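Local structure of dihydroorotase (Campylobacter jejuni subsp. jejuni, 3PNU) at residues A[280-294]-A[344-357]. The protein probably catalyses the reversible cyclisation of N-carbamoyl-L-aspartate to (S)-dihydroorotate in de novo pyrimidine synthesis, as a zinc-dependent homodimeric amidohydrolase. Numbering follows the deposited sequence.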
loop_
_atom_site.group_PDB
_atom_site.type_symbol
_atom_site.label_atom_id
_atom_site.label_comp_id
_atom_site.label_asym_id
_atom_site.label_seq_id
_atom_site.Cartn_x
_atom_site.Cartn_y
_atom_site.Cartn_z
ATOM N N PHE A 280 -6.561 -8.387 13.281
ATOM C CA PHE A 280 -7.256 -9.031 14.407
ATOM C C PHE A 280 -6.180 -9.445 15.365
ATOM O O PHE A 280 -5.650 -10.548 15.271
ATOM C CB PHE A 280 -8.079 -10.237 13.942
ATOM C CG PHE A 280 -8.657 -11.049 15.069
ATOM C CD1 PHE A 280 -9.714 -10.561 15.823
ATOM C CD2 PHE A 280 -8.154 -12.309 15.361
ATOM C CE1 PHE A 280 -10.252 -11.309 16.859
ATOM C CE2 PHE A 280 -8.687 -13.067 16.390
ATOM C CZ PHE A 280 -9.739 -12.570 17.141
ATOM N N SER A 281 -5.862 -8.537 16.284
ATOM C CA SER A 281 -4.779 -8.726 17.254
ATOM C C SER A 281 -5.201 -9.153 18.679
ATOM O O SER A 281 -4.344 -9.387 19.517
ATOM C CB SER A 281 -4.012 -7.402 17.354
ATOM O OG SER A 281 -4.898 -6.331 17.690
ATOM N N ALA A 282 -6.503 -9.250 18.940
ATOM C CA ALA A 282 -7.013 -9.579 20.292
ATOM C C ALA A 282 -6.258 -10.698 20.993
ATOM O O ALA A 282 -5.745 -10.510 22.089
ATOM C CB ALA A 282 -8.499 -9.899 20.245
ATOM N N PRO A 283 -6.173 -11.874 20.362
ATOM C CA PRO A 283 -5.492 -12.989 21.025
ATOM C C PRO A 283 -4.034 -12.815 21.382
ATOM O O PRO A 283 -3.541 -13.547 22.201
ATOM C CB PRO A 283 -5.598 -14.136 20.011
ATOM C CG PRO A 283 -6.326 -13.582 18.814
ATOM C CD PRO A 283 -6.974 -12.316 19.209
ATOM N N VAL A 284 -3.342 -11.855 20.804
ATOM C CA VAL A 284 -1.903 -11.760 21.042
ATOM C C VAL A 284 -1.413 -10.464 21.678
ATOM O O VAL A 284 -0.206 -10.295 21.887
ATOM C CB VAL A 284 -1.164 -11.991 19.692
ATOM C CG1 VAL A 284 -1.426 -13.413 19.165
ATOM C CG2 VAL A 284 -1.616 -10.956 18.626
ATOM N N ILE A 285 -2.344 -9.573 22.033
ATOM C CA ILE A 285 -1.991 -8.234 22.570
ATOM C C ILE A 285 -1.095 -8.215 23.791
ATOM O O ILE A 285 -0.007 -7.627 23.772
ATOM C CB ILE A 285 -3.246 -7.434 22.966
ATOM C CG1 ILE A 285 -4.097 -7.114 21.743
ATOM C CG2 ILE A 285 -2.834 -6.143 23.675
ATOM C CD1 ILE A 285 -5.516 -6.726 22.065
ATOM N N LEU A 286 -1.556 -8.842 24.868
ATOM C CA LEU A 286 -0.805 -8.811 26.116
ATOM C C LEU A 286 0.604 -9.337 25.996
ATOM O O LEU A 286 1.557 -8.649 26.388
ATOM C CB LEU A 286 -1.565 -9.532 27.236
ATOM C CG LEU A 286 -2.849 -8.815 27.648
ATOM C CD1 LEU A 286 -3.545 -9.610 28.748
ATOM C CD2 LEU A 286 -2.527 -7.387 28.097
ATOM N N PRO A 287 0.757 -10.545 25.453
ATOM C CA PRO A 287 2.137 -11.037 25.379
ATOM C C PRO A 287 3.020 -10.169 24.465
ATOM O O PRO A 287 4.165 -9.831 24.838
ATOM C CB PRO A 287 1.980 -12.483 24.866
ATOM C CG PRO A 287 0.548 -12.610 24.390
ATOM C CD PRO A 287 -0.247 -11.554 25.064
ATOM N N VAL A 288 2.488 -9.770 23.303
ATOM C CA VAL A 288 3.271 -8.937 22.391
ATOM C C VAL A 288 3.636 -7.631 23.100
ATOM O O VAL A 288 4.802 -7.233 23.084
ATOM C CB VAL A 288 2.556 -8.671 21.042
ATOM C CG1 VAL A 288 3.489 -7.877 20.106
ATOM C CG2 VAL A 288 2.114 -9.994 20.381
ATOM N N LEU A 289 2.659 -6.990 23.754
ATOM C CA LEU A 289 2.936 -5.751 24.514
ATOM C C LEU A 289 3.954 -5.983 25.628
ATOM O O LEU A 289 4.834 -5.147 25.882
ATOM C CB LEU A 289 1.661 -5.151 25.122
ATOM C CG LEU A 289 0.735 -4.324 24.213
ATOM C CD1 LEU A 289 -0.511 -3.900 24.970
ATOM C CD2 LEU A 289 1.452 -3.105 23.659
ATOM N N ALA A 290 3.816 -7.114 26.309
ATOM C CA ALA A 290 4.744 -7.456 27.380
ATOM C C ALA A 290 6.188 -7.455 26.838
ATOM O O ALA A 290 7.065 -6.798 27.390
ATOM C CB ALA A 290 4.374 -8.812 27.982
ATOM N N GLU A 291 6.423 -8.166 25.741
ATOM C CA GLU A 291 7.780 -8.215 25.153
ATOM C C GLU A 291 8.286 -6.802 24.784
ATOM O O GLU A 291 9.412 -6.414 25.152
ATOM C CB GLU A 291 7.818 -9.202 23.961
ATOM C CG GLU A 291 9.141 -9.282 23.128
ATOM C CD GLU A 291 10.422 -9.591 23.936
ATOM O OE1 GLU A 291 11.528 -9.555 23.342
ATOM O OE2 GLU A 291 10.345 -9.856 25.151
ATOM N N LEU A 292 7.439 -6.038 24.084
ATOM C CA LEU A 292 7.769 -4.671 23.667
ATOM C C LEU A 292 8.184 -3.772 24.803
ATOM O O LEU A 292 9.217 -3.097 24.724
ATOM C CB LEU A 292 6.567 -4.034 22.959
ATOM C CG LEU A 292 6.441 -4.315 21.470
ATOM C CD1 LEU A 292 5.036 -3.997 20.975
ATOM C CD2 LEU A 292 7.521 -3.501 20.746
ATOM N N PHE A 293 7.371 -3.741 25.856
ATOM C CA PHE A 293 7.690 -2.884 27.002
ATOM C C PHE A 293 8.954 -3.310 27.766
ATOM O O PHE A 293 9.649 -2.445 28.288
ATOM C CB PHE A 293 6.468 -2.654 27.905
ATOM C CG PHE A 293 5.532 -1.598 27.372
ATOM C CD1 PHE A 293 4.734 -1.857 26.265
ATOM C CD2 PHE A 293 5.475 -0.331 27.966
ATOM C CE1 PHE A 293 3.888 -0.880 25.757
ATOM C CE2 PHE A 293 4.639 0.645 27.469
ATOM C CZ PHE A 293 3.834 0.368 26.361
ATOM N N LYS A 294 9.273 -4.609 27.832
ATOM C CA LYS A 294 10.553 -5.003 28.471
ATOM C C LYS A 294 11.747 -4.437 27.700
ATOM O O LYS A 294 12.649 -3.828 28.282
ATOM C CB LYS A 294 10.744 -6.509 28.557
ATOM C CG LYS A 294 10.025 -7.189 29.689
ATOM C CD LYS A 294 10.510 -8.644 29.834
ATOM C CE LYS A 294 11.995 -8.758 30.244
ATOM N NZ LYS A 294 12.428 -10.190 30.380
ATOM N N VAL A 344 -11.193 -17.007 11.257
ATOM C CA VAL A 344 -10.458 -15.753 11.217
ATOM C C VAL A 344 -8.973 -15.968 11.377
ATOM O O VAL A 344 -8.551 -16.808 12.160
ATOM C CB VAL A 344 -10.939 -14.837 12.359
ATOM C CG1 VAL A 344 -10.137 -13.560 12.394
ATOM C CG2 VAL A 344 -12.449 -14.535 12.210
ATOM N N VAL A 345 -8.187 -15.195 10.625
ATOM C CA VAL A 345 -6.739 -15.263 10.688
ATOM C C VAL A 345 -6.290 -14.217 11.692
ATOM O O VAL A 345 -6.593 -13.037 11.549
ATOM C CB VAL A 345 -6.064 -14.960 9.327
ATOM C CG1 VAL A 345 -4.548 -15.144 9.444
ATOM C CG2 VAL A 345 -6.633 -15.855 8.204
ATOM N N PRO A 346 -5.554 -14.642 12.715
ATOM C CA PRO A 346 -5.092 -13.707 13.725
ATOM C C PRO A 346 -3.805 -13.032 13.335
ATOM O O PRO A 346 -3.126 -13.491 12.433
ATOM C CB PRO A 346 -4.816 -14.614 14.919
ATOM C CG PRO A 346 -4.287 -15.843 14.289
ATOM C CD PRO A 346 -5.088 -16.010 12.993
ATOM N N TYR A 347 -3.497 -11.945 14.046
ATOM C CA TYR A 347 -2.282 -11.181 13.871
ATOM C C TYR A 347 -1.157 -12.031 14.412
ATOM O O TYR A 347 -1.380 -12.852 15.308
ATOM C CB TYR A 347 -2.389 -9.854 14.642
ATOM C CG TYR A 347 -1.135 -8.989 14.623
ATOM C CD1 TYR A 347 -0.642 -8.475 13.434
ATOM C CD2 TYR A 347 -0.468 -8.659 15.791
ATOM C CE1 TYR A 347 0.501 -7.681 13.406
ATOM C CE2 TYR A 347 0.680 -7.848 15.767
ATOM C CZ TYR A 347 1.145 -7.363 14.559
ATOM O OH TYR A 347 2.271 -6.578 14.489
ATOM N N MET A 348 0.049 -11.857 13.880
ATOM C CA MET A 348 1.189 -12.649 14.324
ATOM C C MET A 348 0.937 -14.163 14.097
ATOM O O MET A 348 1.641 -15.001 14.648
ATOM C CB MET A 348 1.456 -12.368 15.802
ATOM C CG MET A 348 2.067 -11.005 16.106
ATOM S SD MET A 348 3.857 -10.990 15.937
ATOM C CE MET A 348 4.260 -9.275 16.308
ATOM N N ALA A 349 -0.072 -14.504 13.289
ATOM C CA ALA A 349 -0.397 -15.900 12.991
ATOM C C ALA A 349 0.881 -16.709 12.744
ATOM O O ALA A 349 1.821 -16.215 12.118
ATOM C CB ALA A 349 -1.306 -15.980 11.782
ATOM N N GLY A 350 0.925 -17.935 13.261
ATOM C CA GLY A 350 2.098 -18.818 13.101
ATOM C C GLY A 350 3.402 -18.352 13.734
ATOM O O GLY A 350 4.439 -18.993 13.581
ATOM N N GLU A 351 3.361 -17.235 14.449
ATOM C CA GLU A 351 4.552 -16.691 15.094
ATOM C C GLU A 351 4.776 -17.297 16.487
ATOM O O GLU A 351 3.833 -17.801 17.122
ATOM C CB GLU A 351 4.432 -15.165 15.195
ATOM C CG GLU A 351 4.567 -14.432 13.866
ATOM C CD GLU A 351 6.012 -14.400 13.361
ATOM O OE1 GLU A 351 6.913 -14.021 14.146
ATOM O OE2 GLU A 351 6.246 -14.725 12.175
ATOM N N ILE A 352 6.031 -17.247 16.947
ATOM C CA ILE A 352 6.401 -17.755 18.271
ATOM C C ILE A 352 6.679 -16.600 19.223
ATOM O O ILE A 352 7.708 -15.916 19.136
ATOM C CB ILE A 352 7.594 -18.764 18.234
ATOM C CG1 ILE A 352 7.116 -20.153 17.779
ATOM C CG2 ILE A 352 8.198 -18.943 19.611
ATOM C CD1 ILE A 352 6.537 -20.202 16.378
ATOM N N LEU A 353 5.735 -16.413 20.147
ATOM C CA LEU A 353 5.779 -15.351 21.140
ATOM C C LEU A 353 6.532 -15.791 22.385
ATOM O O LEU A 353 6.316 -16.885 22.902
ATOM C CB LEU A 353 4.348 -14.946 21.508
ATOM C CG LEU A 353 3.483 -14.493 20.322
ATOM C CD1 LEU A 353 2.016 -14.369 20.704
ATOM C CD2 LEU A 353 4.020 -13.177 19.742
ATOM N N LYS A 354 7.410 -14.917 22.855
ATOM C CA LYS A 354 8.230 -15.161 24.034
ATOM C C LYS A 354 7.449 -15.149 25.372
ATOM O O LYS A 354 7.942 -15.676 26.375
ATOM C CB LYS A 354 9.355 -14.116 24.072
ATOM C CG LYS A 354 10.243 -14.159 25.315
ATOM C CD LYS A 354 11.266 -13.035 25.308
ATOM C CE LYS A 354 12.032 -12.985 26.615
ATOM N NZ LYS A 354 12.911 -11.791 26.688
ATOM N N PHE A 355 6.253 -14.552 25.395
ATOM C CA PHE A 355 5.434 -14.486 26.619
ATOM C C PHE A 355 4.084 -15.144 26.461
ATOM O O PHE A 355 3.539 -15.241 25.348
ATOM C CB PHE A 355 5.210 -13.043 27.068
ATOM C CG PHE A 355 6.390 -12.428 27.733
ATOM C CD1 PHE A 355 6.556 -12.542 29.096
ATOM C CD2 PHE A 355 7.333 -11.735 27.007
ATOM C CE1 PHE A 355 7.646 -11.979 29.723
ATOM C CE2 PHE A 355 8.424 -11.165 27.630
ATOM C CZ PHE A 355 8.581 -11.290 28.984
ATOM N N GLN A 356 3.540 -15.581 27.595
ATOM C CA GLN A 356 2.247 -16.234 27.620
ATOM C C GLN A 356 1.472 -15.894 28.893
ATOM O O GLN A 356 2.038 -15.493 29.903
ATOM C CB GLN A 356 2.414 -17.756 27.476
ATOM C CG GLN A 356 1.097 -18.530 27.301
ATOM C CD GLN A 356 1.303 -20.008 27.013
ATOM O OE1 GLN A 356 2.411 -20.534 27.145
ATOM N NE2 GLN A 356 0.230 -20.685 26.622
ATOM N N LEU A 357 0.162 -16.056 28.800
ATOM C CA LEU A 357 -0.757 -15.811 29.881
ATOM C C LEU A 357 -1.213 -17.164 30.421
ATOM O O LEU A 357 -1.422 -18.101 29.648
ATOM C CB LEU A 357 -1.962 -15.054 29.325
ATOM C CG LEU A 357 -3.081 -14.649 30.279
ATOM C CD1 LEU A 357 -2.537 -13.723 31.343
ATOM C CD2 LEU A 357 -4.206 -13.971 29.524
HETATM O O HOH W 1 6.140 -12.103 23.718
#
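F280 and Y347 join the two backbones by one direct hydrogen bond, Y347 N to F280 O (2.8 Å, 150° at the hydrogen), while P287 and F355 approach to 4.9 Å between CA atoms. In this TIM-barrel amidohydrolase, the lead-in 280-284 packs on 344-348, where two overlapping type II beta turns, 346-349 and 348-351, begin; helix 285-296 packs on M348 and on the interrupted strand 352-357 of the small antiparallel sheet, whose break holds K354 and F355. In the loop ahead of the helix, V344 CG1 makes an off-centre CH-pi contact with the F280 ring, 4.2 Å from its centroid, and P346 CA sits at that ring's edge. V284 meets two partners with its two methyls: CG2 lies at the edge of the Y347 ring, 3.8 Å from Y347 CD2, and CG1 packs on L353 CD1. On the helix, V288 CG1 touches the terminal methyl of M348, CE. Further along, A290 CB stands 4.1 Å above one face of the F355 ring, offset toward the rim, while E291 OE2 and K294 CD reach its edge. A bend at chi2 (55°) turns the E291 carboxylate to a salt bridge, E291 OE2 to K354 NZ, 3.6 Å, with Q295 holding OE1; K294 NZ instead bonds N23. Between P287 and F355, a water donates to P287 O (3.2 Å) and accepts from F355 N (3.0 Å).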